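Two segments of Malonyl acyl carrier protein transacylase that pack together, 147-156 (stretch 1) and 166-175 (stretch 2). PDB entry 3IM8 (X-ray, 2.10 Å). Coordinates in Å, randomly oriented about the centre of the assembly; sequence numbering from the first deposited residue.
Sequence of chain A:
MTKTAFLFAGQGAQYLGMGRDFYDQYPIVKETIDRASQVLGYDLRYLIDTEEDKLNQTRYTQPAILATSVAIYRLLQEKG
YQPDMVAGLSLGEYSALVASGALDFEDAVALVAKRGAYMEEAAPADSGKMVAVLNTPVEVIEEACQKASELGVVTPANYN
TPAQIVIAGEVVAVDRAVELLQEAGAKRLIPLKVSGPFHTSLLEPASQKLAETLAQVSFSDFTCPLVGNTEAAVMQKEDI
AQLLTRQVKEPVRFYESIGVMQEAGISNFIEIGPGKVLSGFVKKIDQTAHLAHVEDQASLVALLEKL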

ATOM      1  N   LYS A 147     -15.782  21.890  -3.727  1.00 29.36           N
ATOM      2  CA  LYS A 147     -15.882  23.329  -3.427  1.00 30.35           C
ATOM      3  C   LYS A 147     -14.516  23.941  -3.075  1.00 30.12           C
ATOM      4  O   LYS A 147     -14.149  25.010  -3.555  1.00 29.62           O
ATOM      5  N   ALA A 148     -13.749  23.228  -2.252  1.00 30.18           N
ATOM      6  CA  ALA A 148     -12.453  23.729  -1.784  1.00 29.16           C
ATOM      7  C   ALA A 148     -11.369  23.790  -2.849  1.00 29.03           C
ATOM      8  O   ALA A 148     -10.406  24.510  -2.647  1.00 26.72           O
ATOM      9  N   SER A 149     -11.539  23.046  -3.964  1.00 29.46           N
ATOM     10  CA  SER A 149     -10.514  22.907  -5.051  1.00 30.23           C
ATOM     11  C   SER A 149     -10.186  24.163  -5.836  1.00 30.87           C
ATOM     12  O   SER A 149      -9.157  24.249  -6.541  1.00 31.09           O
ATOM     13  N   GLU A 150     -11.062  25.140  -5.725  1.00 31.23           N
ATOM     14  CA  GLU A 150     -10.809  26.438  -6.286  1.00 32.38           C
ATOM     15  C   GLU A 150      -9.572  27.060  -5.652  1.00 32.46           C
ATOM     16  O   GLU A 150      -8.805  27.828  -6.302  1.00 32.45           O
ATOM     17  N   LEU A 151      -9.399  26.739  -4.374  1.00 31.29           N
ATOM     18  CA  LEU A 151      -8.297  27.260  -3.592  1.00 31.32           C
ATOM     19  C   LEU A 151      -6.965  26.488  -3.766  1.00 31.20           C
ATOM     20  O   LEU A 151      -5.993  26.847  -3.133  1.00 31.31           O
ATOM     21  N   GLY A 152      -6.946  25.422  -4.601  1.00 30.83           N
ATOM     22  CA  GLY A 152      -5.794  24.514  -4.816  1.00 28.99           C
ATOM     23  C   GLY A 152      -6.129  23.006  -4.760  1.00 28.16           C
ATOM     24  O   GLY A 152      -7.262  22.610  -4.475  1.00 26.54           O
ATOM     25  N   VAL A 153      -5.132  22.154  -4.991  1.00 28.27           N
ATOM     26  CA  VAL A 153      -5.318  20.682  -4.868  1.00 27.76           C
ATOM     27  C   VAL A 153      -5.816  20.189  -3.502  1.00 27.16           C
ATOM     28  O   VAL A 153      -5.119  20.306  -2.504  1.00 27.46           O
ATOM     29  N   VAL A 154      -7.040  19.651  -3.473  1.00 26.83           N
ATOM     30  CA  VAL A 154      -7.552  18.861  -2.345  1.00 26.00           C
ATOM     31  C   VAL A 154      -8.513  17.760  -2.834  1.00 25.95           C
ATOM     32  O   VAL A 154      -9.574  18.058  -3.372  1.00 26.08           O
ATOM     33  N   THR A 155      -8.144  16.488  -2.700  1.00 26.30           N
ATOM     34  CA  THR A 155      -9.107  15.396  -3.048  1.00 26.88           C
ATOM     35  C   THR A 155      -9.053  14.235  -2.036  1.00 25.65           C
ATOM     36  O   THR A 155      -8.085  14.156  -1.250  1.00 25.54           O
ATOM     37  N   PRO A 156     -10.084  13.358  -2.021  1.00 24.03           N
ATOM     38  CA  PRO A 156      -9.877  12.147  -1.220  1.00 23.53           C
ATOM     39  C   PRO A 156      -8.682  11.373  -1.790  1.00 23.11           C
ATOM     40  O   PRO A 156      -8.593  11.204  -3.000  1.00 23.28           O
ATOM     41  N   VAL A 166      -9.424   9.442   3.886  1.00 22.37           N
ATOM     42  CA  VAL A 166      -8.429  10.458   4.023  1.00 22.62           C
ATOM     43  C   VAL A 166      -8.445  11.375   2.802  1.00 23.27           C
ATOM     44  O   VAL A 166      -8.326  10.905   1.646  1.00 23.06           O
ATOM     45  N   ILE A 167      -8.558  12.682   3.068  1.00 23.06           N
ATOM     46  CA  ILE A 167      -8.387  13.701   2.021  1.00 22.56           C
ATOM     47  C   ILE A 167      -6.961  14.211   2.068  1.00 22.32           C
ATOM     48  O   ILE A 167      -6.371  14.282   3.132  1.00 22.02           O
ATOM     49  N   ALA A 168      -6.409  14.595   0.920  1.00 22.88           N
ATOM     50  CA  ALA A 168      -5.072  15.133   0.903  1.00 23.37           C
ATOM     51  C   ALA A 168      -4.926  16.298  -0.099  1.00 23.89           C
ATOM     52  O   ALA A 168      -5.812  16.523  -0.943  1.00 23.20           O
ATOM     53  N   GLY A 169      -3.801  17.022  -0.005  1.00 24.12           N
ATOM     54  CA  GLY A 169      -3.400  18.034  -1.002  1.00 24.36           C
ATOM     55  C   GLY A 169      -2.639  19.190  -0.371  1.00 25.53           C
ATOM     56  O   GLY A 169      -1.903  18.981   0.577  1.00 24.82           O
ATOM     57  N   GLU A 170      -2.835  20.417  -0.882  1.00 26.78           N
ATOM     58  CA  GLU A 170      -2.106  21.608  -0.375  1.00 26.65           C
ATOM     59  C   GLU A 170      -2.744  22.218   0.889  1.00 26.43           C
ATOM     60  O   GLU A 170      -3.948  22.063   1.153  1.00 25.16           O
ATOM     61  N   VAL A 171      -1.917  22.898   1.691  1.00 27.05           N
ATOM     62  CA  VAL A 171      -2.354  23.301   3.038  1.00 27.33           C
ATOM     63  C   VAL A 171      -3.625  24.115   3.013  1.00 26.53           C
ATOM     64  O   VAL A 171      -4.593  23.735   3.626  1.00 27.37           O
ATOM     65  N   VAL A 172      -3.623  25.234   2.296  1.00 26.95           N
ATOM     66  CA  VAL A 172      -4.748  26.174   2.359  1.00 26.18           C
ATOM     67  C   VAL A 172      -6.012  25.505   1.831  1.00 25.72           C
ATOM     68  O   VAL A 172      -7.112  25.661   2.411  1.00 25.74           O
ATOM     69  N   ALA A 173      -5.847  24.755   0.731  1.00 24.70           N
ATOM     70  CA  ALA A 173      -6.968  24.034   0.131  1.00 23.11           C
ATOM     71  C   ALA A 173      -7.529  22.973   1.077  1.00 22.79           C
ATOM     72  O   ALA A 173      -8.758  22.842   1.217  1.00 22.26           O
ATOM     73  N   VAL A 174      -6.654  22.225   1.761  1.00 23.05           N
ATOM     74  CA  VAL A 174      -7.170  21.187   2.675  1.00 22.81           C
ATOM     75  C   VAL A 174      -7.870  21.781   3.916  1.00 24.52           C
ATOM     76  O   VAL A 174      -8.869  21.220   4.392  1.00 24.01           O
ATOM     77  N   ASP A 175      -7.312  22.888   4.446  1.00 26.01           N
ATOM     78  CA  ASP A 175      -7.928  23.665   5.552  1.00 26.99           C
ATOM     79  C   ASP A 175      -9.326  24.126   5.143  1.00 28.01           C
ATOM     80  O   ASP A 175     -10.240  24.089   5.969  1.00 29.89           O
TER

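The two stretches pair as antiparallel strands, and beyond the strands the loop of stretch 1 packs against the start of the helix that follows Glu170. Backbone hydrogen bonds set the register: Thr155 N donates to Ala168 O (2.9 Å) and Thr155 O accepts from Ala168 N (2.8 Å), so the side chains of Thr155 (chi1 p) and Ala168 lie on the same face of the sheet. Further along, Glu170 N donates to Val153 O at 2.8 Å.

The polar side-chain contact across the interface is made by Glu170, at the N-cap position of the helix. Its CA-to-CB bond points sideways, but the m, t conformation of chi1 and chi2 carries the carboxylate to the loop of stretch 1, where Glu170 OE1 accepts a hydrogen bond from Val153 N (2.7 Å). Backbone and side chain of Glu170 thus both bind Val153. Glu170 OE1 also lies 3.6 Å from Val153 CG2, with Val153 in the t rotamer.

The apolar packing centres on Val154 and Ala173. Val154, in the p rotamer, places CG1 3.9 Å from Ala173 CB, while its CG2 meets Val174 CG2 at 3.7 Å and Ile167 CD1 at 4.3 Å; Val174 is t, and Ile167 is p at chi1 and t at chi2. Ala173 points toward stretch 1, and its small methyl fits against the backbone, with Ala173 CB 3.4 Å from Gly152 O. Ala148 also points inward, its CB 3.7 Å from Ala173 O.

Two glycines permit this close approach. A CB on Gly152 would clash with Glu170 OE1, and one on Gly169 would clash with Val153 O and Val154 CA. Gly169 CA instead makes a CA-H...O contact with Val153 O at 3.2 Å. Lys147 and Val171 remain outside the contact.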

ATOM      1  CB  LYS A 147     -16.837  23.567  -2.271  1.00 31.07           C
ATOM      2  CG  LYS A 147     -17.353  25.008  -2.189  1.00 34.31           C
ATOM      3  CD  LYS A 147     -18.525  25.099  -1.206  1.00 39.60           C
ATOM      4  CE  LYS A 147     -19.745  24.168  -1.571  1.00 41.75           C
ATOM      5  NZ  LYS A 147     -20.610  23.711  -0.396  1.00 41.37           N
ATOM      6  CB  ALA A 148     -11.959  22.895  -0.601  1.00 29.76           C
ATOM      7  CB  SER A 149     -10.892  21.799  -6.055  1.00 30.23           C
ATOM      8  OG  SER A 149     -10.834  20.523  -5.465  1.00 31.22           O
ATOM      9  CB  GLU A 150     -11.996  27.310  -5.972  1.00 33.41           C
ATOM     10  CG  GLU A 150     -11.762  28.720  -6.404  1.00 37.49           C
ATOM     11  CD  GLU A 150     -12.975  29.580  -6.211  1.00 40.71           C
ATOM     12  OE1 GLU A 150     -13.425  29.746  -5.044  1.00 42.15           O
ATOM     13  OE2 GLU A 150     -13.450  30.072  -7.248  1.00 42.63           O
ATOM     14  CB  LEU A 151      -8.740  27.328  -2.111  1.00 31.16           C
ATOM     15  CG  LEU A 151      -9.678  28.480  -1.707  1.00 31.28           C
ATOM     16  CD1 LEU A 151     -10.960  28.585  -2.497  1.00 33.72           C
ATOM     17  CD2 LEU A 151      -9.996  28.390  -0.232  1.00 27.43           C
ATOM     18  CB  VAL A 153      -4.041  19.899  -5.261  1.00 28.19           C
ATOM     19  CG1 VAL A 153      -4.353  18.387  -5.246  1.00 27.49           C
ATOM     20  CG2 VAL A 153      -3.543  20.361  -6.660  1.00 26.52           C
ATOM     21  CB  VAL A 154      -8.237  19.773  -1.304  1.00 26.01           C
ATOM     22  CG1 VAL A 154      -9.252  20.709  -2.008  1.00 25.31           C
ATOM     23  CG2 VAL A 154      -8.871  18.946  -0.219  1.00 23.90           C
ATOM     24  CB  THR A 155      -8.875  14.816  -4.463  1.00 27.23           C
ATOM     25  OG1 THR A 155      -7.511  14.409  -4.606  1.00 29.94           O
ATOM     26  CG2 THR A 155      -9.232  15.843  -5.545  1.00 30.71           C
ATOM     27  CB  PRO A 156     -11.185  11.366  -1.381  1.00 22.44           C
ATOM     28  CG  PRO A 156     -12.219  12.444  -1.625  1.00 22.92           C
ATOM     29  CD  PRO A 156     -11.452  13.411  -2.571  1.00 24.83           C
ATOM     30  CB  VAL A 166      -6.977   9.883   4.201  1.00 22.87           C
ATOM     31  CG1 VAL A 166      -5.962  11.036   4.432  1.00 20.44           C
ATOM     32  CG2 VAL A 166      -6.932   8.852   5.343  1.00 22.60           C
ATOM     33  CB  ILE A 167      -9.433  14.861   2.200  1.00 22.09           C
ATOM     34  CG1 ILE A 167      -9.218  15.587   3.546  1.00 22.64           C
ATOM     35  CG2 ILE A 167     -10.842  14.265   2.257  1.00 21.13           C
ATOM     36  CD1 ILE A 167      -9.694  17.047   3.508  1.00 22.61           C
ATOM     37  CB  ALA A 168      -4.091  14.005   0.564  1.00 23.25           C
ATOM     38  CB  GLU A 170      -1.996  22.670  -1.481  1.00 27.68           C
ATOM     39  CG  GLU A 170      -1.435  22.149  -2.786  1.00 29.79           C
ATOM     40  CD  GLU A 170      -1.587  23.130  -3.923  1.00 30.90           C
ATOM     41  OE1 GLU A 170      -2.601  23.109  -4.616  1.00 32.81           O
ATOM     42  OE2 GLU A 170      -0.665  23.910  -4.158  1.00 33.84           O
ATOM     43  CB  VAL A 171      -1.278  24.071   3.818  1.00 26.72           C
ATOM     44  CG1 VAL A 171      -1.818  24.455   5.204  1.00 27.41           C
ATOM     45  CG2 VAL A 171       0.019  23.251   3.894  1.00 28.65           C
ATOM     46  CB  VAL A 172      -4.485  27.425   1.532  1.00 26.53           C
ATOM     47  CG1 VAL A 172      -5.787  28.257   1.411  1.00 26.99           C
ATOM     48  CG2 VAL A 172      -3.307  28.208   2.151  1.00 26.87           C
ATOM     49  CB  ALA A 173      -6.579  23.442  -1.233  1.00 21.56           C
ATOM     50  CB  VAL A 174      -6.087  20.145   3.068  1.00 22.37           C
ATOM     51  CG1 VAL A 174      -6.564  19.321   4.310  1.00 21.69           C
ATOM     52  CG2 VAL A 174      -5.765  19.190   1.862  1.00 20.70           C
ATOM     53  CB  ASP A 175      -7.075  24.897   5.956  1.00 26.99           C
ATOM     54  CG  ASP A 175      -5.796  24.523   6.742  1.00 29.22           C
ATOM     55  OD1 ASP A 175      -5.775  23.441   7.373  1.00 29.87           O
ATOM     56  OD2 ASP A 175      -4.818  25.315   6.714  1.00 31.87           O
TER